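Local coordinates for protein polyhedrin (Simulium ubiquitum cypovirus, PDB 5A9A) that builds the crystalline occlusion bodies, or polyhedra, of this insect virus, packing into microcrystals that enclose and protect its particles, and binds nucleotide, at the uridine 5'-triphosphate site. Residues are numbered along the deposited sequence; one frame, centred on the assembly and turned at random.

The uridine 5'-triphosphate site. Residues 78-79, 95-96, 98-101. With UTP (uridine 5'-triphosphate), chain B.
O4, the uracil 4-carbonyl oxygen of UTP, is the best-held polar atom, gripped by two donors: a good hydrogen bond from the side chain of His79 and a weak one from the backbone N of Glu101. His79 NE2 gives its N-H to O4 over 2.8 Å, with the oxygen close to the imidazole plane; a histidine tautomer protonated at NE2 suits a carbonyl acceptor. The amide N of Phe100 lies 2.8 Å from uracil N3; both normally carry hydrogen, so the pair is not readily a hydrogen bond in an ordinary uracil, and the ligand is poorly ordered.

The site is a nucleotide pocket between the start of helix 76-87 and the loop bearing residues 95-101; the structure alone does not show what UTP does for polyhedrin. The base is sandwiched. Arg78 runs extended as far as CD, CG anti to the backbone N (chi1 175°), and lays CD over one uracil face, 3.5 Å from the ring centroid. Phe100 puts its CB methylene at the same distance over the opposite face, while its tilted ring holds O2 over its face; a flat aromatic side chain suits this hydrophobic wall. Bending at chi3 (-52°) turns the Arg78 guanidinium along the ribose, its face against C3'. Its long, cationic chain serves base, sugar and phosphates: NH2 makes a weak hydrogen bond to O3B, the beta-gamma bridging oxygen, and a long salt bridge to gamma-phosphate O2G.

The backbone carbonyl O of Glu98 reaches the ribose 2'-hydroxyl O2' through a water. His95 ND1 stands near O2G, and any positive charge on either His95 or His96 would suit the phosphate. His96 makes a well-aligned contact: its ring NE2-H points almost straight (172° at H), in plane, at gamma-phosphate O3G, 2.9 Å from NE2.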
# COMPACT_ATOMS: atom_id res chain seq x y z
N ARG A 78 -25.98 5.00 -3.06
CA ARG A 78 -26.42 4.99 -1.67
C ARG A 78 -25.23 5.13 -0.73
O ARG A 78 -25.27 5.88 0.24
CB ARG A 78 -27.17 3.69 -1.36
CG ARG A 78 -27.55 3.54 0.11
CD ARG A 78 -28.31 2.25 0.36
NE ARG A 78 -29.44 2.10 -0.56
CZ ARG A 78 -30.60 2.73 -0.43
NH1 ARG A 78 -30.80 3.57 0.57
NH2 ARG A 78 -31.57 2.53 -1.32
N HIS A 79 -24.16 4.39 -1.02
CA HIS A 79 -22.99 4.37 -0.16
C HIS A 79 -22.20 5.68 -0.26
O HIS A 79 -21.65 6.16 0.73
CB HIS A 79 -22.11 3.16 -0.47
CG HIS A 79 -22.74 1.86 -0.10
ND1 HIS A 79 -22.28 0.64 -0.57
CD2 HIS A 79 -23.79 1.57 0.71
CE1 HIS A 79 -23.03 -0.33 -0.07
NE2 HIS A 79 -23.95 0.21 0.71
N HIS A 95 -30.95 9.32 3.22
CA HIS A 95 -32.26 9.43 3.85
C HIS A 95 -32.50 8.47 5.02
O HIS A 95 -33.62 8.40 5.52
CB HIS A 95 -33.36 9.19 2.82
CG HIS A 95 -33.07 9.78 1.47
ND1 HIS A 95 -33.32 9.10 0.30
CD2 HIS A 95 -32.57 10.98 1.11
CE1 HIS A 95 -32.97 9.86 -0.73
NE2 HIS A 95 -32.52 11.01 -0.26
N HIS A 96 -31.48 7.74 5.45
CA HIS A 96 -31.65 6.80 6.56
C HIS A 96 -30.53 6.95 7.58
O HIS A 96 -29.38 7.17 7.21
CB HIS A 96 -31.70 5.36 6.06
CG HIS A 96 -32.78 5.10 5.05
ND1 HIS A 96 -34.12 5.11 5.37
CD2 HIS A 96 -32.71 4.82 3.72
CE1 HIS A 96 -34.83 4.86 4.28
NE2 HIS A 96 -34.00 4.68 3.27
N GLU A 98 -29.03 4.70 9.39
CA GLU A 98 -28.01 3.66 9.31
C GLU A 98 -28.03 2.89 7.99
O GLU A 98 -29.06 2.79 7.33
CB GLU A 98 -28.17 2.68 10.48
CG GLU A 98 -27.95 3.31 11.84
CD GLU A 98 -28.06 2.30 12.97
OE1 GLU A 98 -27.95 1.09 12.71
OE2 GLU A 98 -28.26 2.73 14.13
N LEU A 99 -26.87 2.35 7.62
CA LEU A 99 -26.76 1.49 6.45
C LEU A 99 -26.91 0.03 6.87
O LEU A 99 -26.38 -0.38 7.90
CB LEU A 99 -25.39 1.66 5.78
CG LEU A 99 -25.10 2.93 4.98
CD1 LEU A 99 -23.70 2.84 4.38
CD2 LEU A 99 -26.13 3.16 3.89
N PHE A 100 -27.64 -0.74 6.08
CA PHE A 100 -27.69 -2.18 6.25
C PHE A 100 -26.28 -2.78 6.24
O PHE A 100 -26.01 -3.75 6.94
CB PHE A 100 -28.51 -2.82 5.13
CG PHE A 100 -30.00 -2.62 5.27
CD1 PHE A 100 -30.58 -2.39 6.50
CD2 PHE A 100 -30.81 -2.67 4.15
CE1 PHE A 100 -31.95 -2.21 6.62
CE2 PHE A 100 -32.18 -2.49 4.26
CZ PHE A 100 -32.75 -2.26 5.49
N GLU A 101 -25.37 -2.19 5.46
CA GLU A 101 -24.07 -2.80 5.20
C GLU A 101 -22.91 -2.31 6.07
O GLU A 101 -21.76 -2.68 5.83
CB GLU A 101 -23.68 -2.62 3.73
CG GLU A 101 -24.47 -3.48 2.77
CD GLU A 101 -23.74 -3.70 1.46
OE1 GLU A 101 -22.54 -3.36 1.38
OE2 GLU A 101 -24.37 -4.21 0.50
PA UTP B . -35.42 0.69 -1.27
O1A UTP B . -36.03 1.42 -0.10
O2A UTP B . -35.71 -0.78 -1.48
O3A UTP B . -35.80 1.48 -2.62
O5' UTP B . -33.83 0.85 -1.19
PB UTP B . -35.94 3.08 -2.66
O1B UTP B . -35.73 3.52 -4.09
O2B UTP B . -37.21 3.46 -1.94
O3B UTP B . -34.69 3.62 -1.80
PG UTP B . -34.81 4.92 -0.87
O1G UTP B . -36.14 5.51 -1.25
O2G UTP B . -33.62 5.77 -1.25
O3G UTP B . -34.74 4.35 0.53
C5' UTP B . -32.99 -0.27 -0.91
C4' UTP B . -32.74 -0.36 0.59
O4' UTP B . -31.47 -0.93 0.88
C1' UTP B . -31.05 -0.44 2.15
C2' UTP B . -31.61 0.97 2.26
O2' UTP B . -32.09 1.26 3.57
C3' UTP B . -32.75 1.01 1.26
O3' UTP B . -33.99 1.22 1.92
N1 UTP B . -29.59 -0.50 2.28
C6 UTP B . -28.88 -1.29 1.47
C2 UTP B . -28.93 0.25 3.28
O2 UTP B . -29.59 0.98 4.04
N3 UTP B . -27.60 0.18 3.41
C4 UTP B . -26.87 -0.60 2.60
O4 UTP B . -25.63 -0.65 2.74
C5 UTP B . -27.50 -1.35 1.61
O HOH W 1 -29.82 3.00 4.75